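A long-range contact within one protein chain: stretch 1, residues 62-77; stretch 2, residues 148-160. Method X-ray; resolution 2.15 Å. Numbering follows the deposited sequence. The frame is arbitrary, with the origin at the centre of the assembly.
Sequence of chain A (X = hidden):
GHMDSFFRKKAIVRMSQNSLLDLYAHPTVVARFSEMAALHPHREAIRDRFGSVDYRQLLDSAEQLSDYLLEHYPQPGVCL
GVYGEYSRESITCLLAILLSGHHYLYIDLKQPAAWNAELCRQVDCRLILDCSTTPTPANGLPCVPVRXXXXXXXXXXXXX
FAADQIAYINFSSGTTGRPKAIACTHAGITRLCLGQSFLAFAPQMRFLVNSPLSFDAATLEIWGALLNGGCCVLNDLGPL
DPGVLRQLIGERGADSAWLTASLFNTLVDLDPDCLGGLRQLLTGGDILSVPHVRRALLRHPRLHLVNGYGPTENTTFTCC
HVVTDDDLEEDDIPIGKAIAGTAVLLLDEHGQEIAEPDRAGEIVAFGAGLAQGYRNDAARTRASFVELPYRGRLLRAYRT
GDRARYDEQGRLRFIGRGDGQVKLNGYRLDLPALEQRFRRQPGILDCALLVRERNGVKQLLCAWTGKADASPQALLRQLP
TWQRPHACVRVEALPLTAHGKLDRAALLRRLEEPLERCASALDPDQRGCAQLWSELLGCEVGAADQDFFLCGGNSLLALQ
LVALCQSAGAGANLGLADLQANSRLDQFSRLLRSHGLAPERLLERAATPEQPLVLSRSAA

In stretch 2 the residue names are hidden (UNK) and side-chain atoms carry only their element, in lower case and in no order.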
# COMPACT_ATOMS: atom_id res chain seq x y z
N ALA A 62 22.02 -9.49 3.55
CA ALA A 62 21.52 -8.24 4.08
C ALA A 62 22.49 -7.62 5.09
O ALA A 62 22.65 -6.41 5.12
CB ALA A 62 20.13 -8.42 4.70
N GLU A 63 23.12 -8.44 5.93
CA GLU A 63 24.14 -7.94 6.85
C GLU A 63 25.29 -7.31 6.08
O GLU A 63 25.75 -6.21 6.42
CB GLU A 63 24.65 -9.05 7.78
CG GLU A 63 23.64 -9.48 8.87
CD GLU A 63 24.23 -10.44 9.91
OE1 GLU A 63 25.07 -11.30 9.56
OE2 GLU A 63 23.84 -10.31 11.09
N GLN A 64 25.75 -7.98 5.02
CA GLN A 64 26.84 -7.43 4.20
C GLN A 64 26.49 -6.07 3.54
O GLN A 64 27.25 -5.07 3.63
CB GLN A 64 27.27 -8.44 3.14
CG GLN A 64 28.46 -7.98 2.31
CD GLN A 64 28.87 -9.00 1.28
OE1 GLN A 64 28.41 -10.14 1.29
NE2 GLN A 64 29.73 -8.58 0.36
N LEU A 65 25.33 -6.04 2.89
CA LEU A 65 24.85 -4.79 2.32
C LEU A 65 24.73 -3.71 3.41
O LEU A 65 25.04 -2.54 3.18
CB LEU A 65 23.51 -5.01 1.60
CG LEU A 65 22.90 -3.74 1.00
CD1 LEU A 65 23.91 -3.05 0.10
CD2 LEU A 65 21.63 -4.10 0.20
N SER A 66 24.28 -4.11 4.59
CA SER A 66 24.14 -3.18 5.70
C SER A 66 25.51 -2.65 6.08
O SER A 66 25.63 -1.50 6.52
CB SER A 66 23.43 -3.82 6.90
OG SER A 66 23.47 -2.97 8.04
N ASP A 67 26.54 -3.47 5.93
CA ASP A 67 27.89 -3.01 6.20
C ASP A 67 28.22 -1.84 5.28
O ASP A 67 28.76 -0.81 5.71
CB ASP A 67 28.91 -4.13 5.99
CG ASP A 67 28.87 -5.16 7.08
OD1 ASP A 67 28.38 -4.83 8.18
OD2 ASP A 67 29.34 -6.29 6.83
N TYR A 68 27.88 -2.00 4.00
CA TYR A 68 28.05 -0.89 3.05
C TYR A 68 27.21 0.39 3.42
O TYR A 68 27.73 1.54 3.46
CB TYR A 68 27.75 -1.40 1.64
CG TYR A 68 27.61 -0.31 0.60
CD1 TYR A 68 28.71 0.10 -0.15
CD2 TYR A 68 26.38 0.29 0.37
CE1 TYR A 68 28.58 1.10 -1.10
CE2 TYR A 68 26.24 1.28 -0.57
CZ TYR A 68 27.34 1.68 -1.31
OH TYR A 68 27.18 2.68 -2.25
N LEU A 69 25.93 0.18 3.70
CA LEU A 69 25.06 1.30 4.06
C LEU A 69 25.58 2.05 5.28
O LEU A 69 25.58 3.28 5.32
CB LEU A 69 23.63 0.80 4.32
CG LEU A 69 22.93 0.07 3.18
CD1 LEU A 69 21.48 -0.25 3.57
CD2 LEU A 69 22.99 0.91 1.90
N LEU A 70 26.00 1.31 6.29
CA LEU A 70 26.50 1.93 7.51
C LEU A 70 27.80 2.66 7.24
O LEU A 70 28.08 3.68 7.86
CB LEU A 70 26.68 0.90 8.62
CG LEU A 70 25.32 0.49 9.18
CD1 LEU A 70 25.42 -0.70 10.12
CD2 LEU A 70 24.61 1.69 9.83
N GLU A 71 28.60 2.13 6.32
CA GLU A 71 29.83 2.83 5.95
C GLU A 71 29.52 4.21 5.37
O GLU A 71 30.19 5.19 5.71
CB GLU A 71 30.69 2.02 4.99
CG GLU A 71 31.85 2.85 4.45
CD GLU A 71 32.84 2.05 3.63
OE1 GLU A 71 32.41 1.27 2.75
OE2 GLU A 71 34.07 2.22 3.87
N HIS A 72 28.51 4.30 4.52
CA HIS A 72 28.09 5.61 4.00
C HIS A 72 27.26 6.43 5.00
O HIS A 72 27.42 7.64 5.09
CB HIS A 72 27.30 5.47 2.70
CG HIS A 72 28.08 4.90 1.56
ND1 HIS A 72 28.96 3.84 1.72
CD2 HIS A 72 28.10 5.21 0.24
CE1 HIS A 72 29.49 3.54 0.55
NE2 HIS A 72 28.99 4.36 -0.36
N TYR A 73 26.38 5.77 5.74
CA TYR A 73 25.51 6.48 6.69
C TYR A 73 25.57 5.83 8.08
O TYR A 73 24.73 5.01 8.43
CB TYR A 73 24.07 6.56 6.14
CG TYR A 73 24.04 7.20 4.77
CD1 TYR A 73 24.11 8.59 4.63
CD2 TYR A 73 24.02 6.43 3.61
CE1 TYR A 73 24.13 9.18 3.40
CE2 TYR A 73 24.04 7.02 2.36
CZ TYR A 73 24.10 8.40 2.26
OH TYR A 73 24.12 9.01 1.02
N PRO A 74 26.60 6.19 8.87
CA PRO A 74 26.88 5.52 10.14
C PRO A 74 25.87 5.79 11.27
O PRO A 74 25.79 5.01 12.22
CB PRO A 74 28.28 6.04 10.50
CG PRO A 74 28.39 7.37 9.81
CD PRO A 74 27.58 7.24 8.55
N GLN A 75 25.14 6.90 11.19
CA GLN A 75 24.12 7.23 12.19
C GLN A 75 22.73 6.92 11.65
O GLN A 75 22.37 7.35 10.55
CB GLN A 75 24.18 8.70 12.60
CG GLN A 75 25.50 9.12 13.24
CD GLN A 75 25.50 10.59 13.63
OE1 GLN A 75 25.13 11.45 12.82
NE2 GLN A 75 25.90 10.88 14.87
N PRO A 76 21.94 6.18 12.43
CA PRO A 76 20.62 5.70 11.99
C PRO A 76 19.64 6.84 11.70
O PRO A 76 19.78 7.93 12.28
CB PRO A 76 20.13 4.86 13.19
CG PRO A 76 20.89 5.39 14.38
CD PRO A 76 22.23 5.85 13.84
N GLY A 77 18.64 6.57 10.88
CA GLY A 77 17.60 7.55 10.59
C GLY A 77 17.57 8.19 9.22
O GLY A 77 16.82 9.15 8.98
N UNK A 148 26.83 -4.16 -8.19
CA UNK A 148 28.19 -3.67 -8.37
C UNK A 148 28.91 -2.96 -7.20
O UNK A 148 29.94 -2.33 -7.41
c UNK A 148 29.17 -4.74 -11.54
n UNK A 148 27.02 -4.43 -11.34
n UNK A 148 28.50 -5.53 -12.43
c UNK A 148 27.20 -5.32 -12.30
c UNK A 148 28.38 -3.03 -9.74
c UNK A 148 28.24 -4.02 -10.86
N UNK A 149 28.31 -3.00 -6.01
CA UNK A 149 28.87 -2.33 -4.84
C UNK A 149 30.23 -2.85 -4.36
O UNK A 149 30.54 -4.04 -4.49
c UNK A 149 27.89 -2.39 -3.67
c UNK A 149 26.52 -0.44 -4.44
c UNK A 149 25.60 -2.03 -2.76
c UNK A 149 26.48 -1.88 -3.98
N UNK A 150 31.05 -1.94 -3.81
CA UNK A 150 32.37 -2.24 -3.25
C UNK A 150 32.28 -2.85 -1.85
O UNK A 150 31.30 -2.62 -1.13
c UNK A 150 30.73 -0.50 -3.71
c UNK A 150 33.03 -0.86 -3.19
c UNK A 150 31.90 0.07 -2.96
N UNK A 151 33.31 -3.59 -1.47
CA UNK A 151 33.39 -4.22 -0.15
C UNK A 151 33.39 -3.18 0.97
O UNK A 151 33.98 -2.10 0.84
c UNK A 151 34.65 -5.09 -0.06
N UNK A 152 32.74 -3.50 2.08
CA UNK A 152 32.81 -2.64 3.25
C UNK A 152 33.26 -3.44 4.46
O UNK A 152 33.10 -4.66 4.49
c UNK A 152 31.47 -1.95 3.51
N UNK A 153 33.84 -2.76 5.47
CA UNK A 153 34.28 -3.42 6.70
C UNK A 153 33.09 -4.04 7.41
O UNK A 153 32.04 -3.39 7.49
c UNK A 153 35.04 -1.13 6.60
c UNK A 153 34.00 -1.29 5.54
c UNK A 153 34.84 -2.27 7.54
N UNK A 154 33.22 -5.27 7.91
CA UNK A 154 32.10 -5.90 8.61
C UNK A 154 31.75 -5.08 9.85
O UNK A 154 32.61 -4.82 10.69
c UNK A 154 32.43 -7.32 8.98
N UNK A 155 30.48 -4.68 9.96
CA UNK A 155 30.08 -3.79 11.04
C UNK A 155 30.42 -4.39 12.39
O UNK A 155 30.08 -5.53 12.68
c UNK A 155 28.58 -3.49 10.98
o UNK A 155 28.16 -2.80 12.14
N UNK A 156 31.10 -3.60 13.22
CA UNK A 156 31.41 -4.02 14.57
C UNK A 156 30.11 -4.21 15.35
O UNK A 156 29.92 -5.23 16.02
c UNK A 156 32.33 -3.00 15.29
c UNK A 156 33.70 -2.98 14.63
c UNK A 156 32.44 -3.34 16.77
N UNK A 157 29.22 -3.22 15.25
CA UNK A 157 27.89 -3.28 15.84
C UNK A 157 26.91 -2.45 15.01
O UNK A 157 27.25 -1.35 14.58
c UNK A 157 27.93 -2.77 17.26
N UNK A 158 25.70 -2.95 14.82
CA UNK A 158 24.70 -2.19 14.09
C UNK A 158 23.95 -1.32 15.08
O UNK A 158 23.87 -1.66 16.26
n UNK A 158 26.41 -6.46 9.44
c UNK A 158 23.83 -4.66 11.32
c UNK A 158 23.74 -3.11 13.34
c UNK A 158 24.50 -4.17 12.58
n UNK A 158 24.71 -5.69 10.77
n UNK A 158 25.76 -4.25 9.31
c UNK A 158 25.63 -5.46 9.84
N UNK A 159 23.42 -0.18 14.61
CA UNK A 159 22.75 0.78 15.48
C UNK A 159 21.65 0.12 16.30
O UNK A 159 21.03 -0.86 15.86
c UNK A 159 23.33 0.21 13.19
c UNK A 159 22.97 1.66 13.25
c UNK A 159 22.14 1.79 14.49
N UNK A 160 21.43 0.64 17.50
CA UNK A 160 20.35 0.17 18.37
C UNK A 160 19.20 1.14 18.26
O UNK A 160 19.42 2.36 18.19
s UNK A 160 22.16 -1.07 20.15
c UNK A 160 20.79 0.08 19.83
O HOH W 1 31.04 -6.39 4.74

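Stretch 2 runs without regular secondary structure along the helix of residues 62-72 and the loop that follows it. Position 148 has one carbon leading to a five-membered ring of three carbons and two nitrogens, and it touches nothing on stretch 1; the ring is that of His148. Position 149 carries four carbons forked at the second. One terminal carbon lies over a face of the Tyr68 ring, 4.1 Å from its centroid, and 3.5 Å from Leu65 CD1. This is Leu149, and the carbon in question is CD1.

At position 150 three carbons close a ring onto the backbone nitrogen, the mark of proline; CD of Pro150 rests 3.7 Å from Tyr68 CE1. Position 151 has a single carbon directed away from the helix, giving Ala151. The single carbon of position 152 points toward it instead, with CB 3.6 Å from Tyr68 CA and 3.4 Å from Glu71 OE1. So small a side chain lets the backbones approach closely: the CA atoms of Tyr68 and Ala152 are 5.1 Å apart.

Position 153 again closes three carbons onto its nitrogen and is Pro153, its CD 3.9 Å from Glu71 OE2. Position 154 has one carbon, 3.9 Å from Asp67 OD2, and is Ala154. Position 155 bears one carbon and then an oxygen, with CB 3.1 Å from Asp67 OD1; it is Ser155, whose backbone N donates to that same OD1 at 2.8 Å. Position 156, one carbon carrying two others, points away and is Val156, while the lone carbon of position 157, also directed away, identifies Ala157.

Position 158 extends through three carbons and a nitrogen to a carbon bearing two further nitrogens. This guanidinium belongs to Arg158, and both NH1 and NH2 donate to Asp67 OD1 at 2.9 Å, forming a salt bridge near the plane of the group. Position 159, a three-carbon ring on the backbone nitrogen, is Pro159; its CG packs 3.8 Å from Leu70 CD2 and its CB 3.8 Å from Pro76 CG. Position 160 has a carbon and a sulfur directed away, hence Cys160.

The contact centres on Asp67, whose OD1 accepts from both the backbone of Ser155 and the side chain of Arg158. A water donates to Asp67 OD2 and to Ala152 O, each at 2.7 Å, adding a bridge through the other carboxylate oxygen. Apolar packing extends this polar hub, through Leu149 and Pro150 against Tyr68 and through Pro159 against Leu70 and Pro76.

Stretch 2 (148-160) HLPAAPASVARPC
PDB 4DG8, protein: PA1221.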